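Local coordinates for protein putative endo-1,4-beta-xylanase (Bacteroides thetaiotaomicron VPI-5482, PDB 5MSX) that probably hydrolyses glycosidic bonds in plant pectin as a calcium-binding family 43 glycoside hydrolase, likely an arabinofuranosidase, at residues Gln40-Val45 with Ser95-Ala100. Sequence-based numbering, arbitrary orientation.
With EDO (1,2-ethanediol), chain G; EDO (1,2-ethanediol), chain V.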
# COMPACT_ATOMS: atom_id res chain seq x y z
N GLN C 40 -2.66 -14.58 17.25
CA GLN C 40 -3.67 -14.14 16.28
C GLN C 40 -4.12 -15.29 15.41
O GLN C 40 -3.38 -16.24 15.21
CB GLN C 40 -3.10 -12.97 15.42
CG GLN C 40 -1.91 -13.37 14.59
CD GLN C 40 -1.21 -12.23 13.88
OE1 GLN C 40 -0.00 -12.06 14.03
NE2 GLN C 40 -1.95 -11.44 13.08
N GLU C 41 -5.34 -15.22 14.91
CA GLU C 41 -5.79 -16.12 13.89
C GLU C 41 -5.58 -15.48 12.53
O GLU C 41 -5.98 -14.34 12.34
CB GLU C 41 -7.26 -16.45 14.06
CG GLU C 41 -7.81 -17.43 13.05
CD GLU C 41 -9.26 -17.83 13.33
OE1 GLU C 41 -9.89 -17.24 14.24
OE2 GLU C 41 -9.77 -18.75 12.66
N ILE C 42 -4.94 -16.20 11.61
CA ILE C 42 -4.73 -15.74 10.25
C ILE C 42 -5.14 -16.87 9.31
O ILE C 42 -4.55 -17.94 9.34
CB ILE C 42 -3.26 -15.40 9.94
CG1 ILE C 42 -2.69 -14.42 10.95
CG2 ILE C 42 -3.12 -14.82 8.52
CD1 ILE C 42 -1.20 -14.16 10.76
N ASN C 43 -6.15 -16.62 8.48
CA ASN C 43 -6.64 -17.59 7.51
C ASN C 43 -6.98 -18.96 8.12
O ASN C 43 -6.52 -19.99 7.66
CB ASN C 43 -5.61 -17.77 6.38
CG ASN C 43 -5.29 -16.47 5.68
OD1 ASN C 43 -6.12 -15.55 5.57
ND2 ASN C 43 -4.10 -16.40 5.16
N GLY C 44 -7.74 -18.95 9.19
CA GLY C 44 -8.14 -20.17 9.85
C GLY C 44 -7.10 -20.92 10.69
O GLY C 44 -7.39 -22.01 11.16
N VAL C 45 -5.92 -20.35 10.92
CA VAL C 45 -4.87 -20.99 11.75
C VAL C 45 -4.39 -19.99 12.83
O VAL C 45 -4.24 -18.81 12.54
CB VAL C 45 -3.68 -21.39 10.85
CG1 VAL C 45 -2.57 -22.03 11.66
CG2 VAL C 45 -4.13 -22.33 9.73
N SER C 95 5.43 -7.69 17.25
CA SER C 95 4.02 -7.36 17.12
C SER C 95 3.29 -8.53 16.52
O SER C 95 3.88 -9.55 16.20
CB SER C 95 3.87 -6.13 16.22
OG SER C 95 4.29 -6.45 14.89
N LYS C 96 1.98 -8.39 16.39
CA LYS C 96 1.21 -9.21 15.45
C LYS C 96 1.67 -8.98 14.00
O LYS C 96 2.28 -7.95 13.70
CB LYS C 96 -0.27 -8.94 15.59
CG LYS C 96 -0.80 -9.59 16.84
CD LYS C 96 -2.25 -9.32 17.08
CE LYS C 96 -2.47 -9.44 18.58
NZ LYS C 96 -3.90 -9.44 18.81
N ALA C 97 1.45 -9.99 13.17
CA ALA C 97 1.72 -9.87 11.73
C ALA C 97 0.53 -9.09 11.15
O ALA C 97 -0.58 -9.52 11.31
CB ALA C 97 1.81 -11.26 11.09
N ILE C 98 0.78 -7.93 10.55
CA ILE C 98 -0.30 -7.02 10.09
C ILE C 98 -0.45 -7.13 8.56
O ILE C 98 0.52 -6.94 7.83
CB ILE C 98 0.03 -5.57 10.48
CG1 ILE C 98 0.43 -5.49 11.97
CG2 ILE C 98 -1.15 -4.64 10.19
CD1 ILE C 98 -0.67 -5.94 12.93
N PHE C 99 -1.65 -7.43 8.08
CA PHE C 99 -1.88 -7.50 6.63
C PHE C 99 -2.14 -6.11 6.05
O PHE C 99 -3.04 -5.45 6.48
CB PHE C 99 -3.03 -8.43 6.28
CG PHE C 99 -3.21 -8.58 4.81
CD1 PHE C 99 -2.36 -9.39 4.09
CD2 PHE C 99 -4.20 -7.87 4.14
CE1 PHE C 99 -2.51 -9.54 2.71
CE2 PHE C 99 -4.34 -7.99 2.77
CZ PHE C 99 -3.50 -8.82 2.05
N ALA C 100 -1.34 -5.69 5.08
CA ALA C 100 -1.55 -4.42 4.38
C ALA C 100 -0.75 -4.43 3.08
O ALA C 100 0.30 -5.10 2.98
CB ALA C 100 -1.13 -3.23 5.25
C1 EDO G . -5.49 -11.47 5.56
O1 EDO G . -4.74 -12.36 6.38
C2 EDO G . -6.51 -12.34 4.87
O2 EDO G . -5.86 -13.44 4.22
C1 EDO V . -6.57 -10.56 16.51
O1 EDO V . -7.68 -10.65 17.42
C2 EDO V . -6.67 -11.60 15.42
O2 EDO V . -7.13 -12.86 15.93
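Gln40 lays its side-chain amide against the backbone of Ala97 and binds it at both ends. The backbone N-H of Ala97 donates to OE1 of Gln40 at 2.7 Å, in the carbonyl plane and on a lone pair, while NE2 of Gln40 returns a nearly straight bond (167°) to the carbonyl O of Ala97 at 2.9 Å. The carboxamide thus stands in for the N-H and C=O that an opposing strand residue would offer in a hydrogen-bonded antiparallel pair, and with both bonds formed its flip state is settled. Gln40 reaches this far because CG sits between its own N and carbonyl carbon (chi1 62°) and the chain runs extended from there. Lys96 lies alongside, its CB 3.5 Å from OE1 of Gln40, and its ammonium goes on to the carbonyl O of Val263. Two residues along the strand, CD1 of Ile42 touches CB of Ala97 at 4.2 Å, a light apolar contact, and Tyr49 of strand 45-52 packs against both Gln40 and Ala97. Further out, the type I' turn from Ile42 to Val45 joins strand 37-42 to strand 45-52. Ser95 OG bonds the carbonyl O of Lys96 at 2.8 Å, and also pairs with the backbone N of Tyr107. An alanine in place of Gln40 would probably leave both backbone groups of Ala97 without these mates and open a gap beside Lys96. Within the catalytic domain, whose family fold is a five-bladed beta-propeller, one side chain ties strand 37-42 to the chain leading into strand 98-100 of another sheet, meeting the peptide polarity of buried Ala97 where no direct backbone pairing joins the two segments.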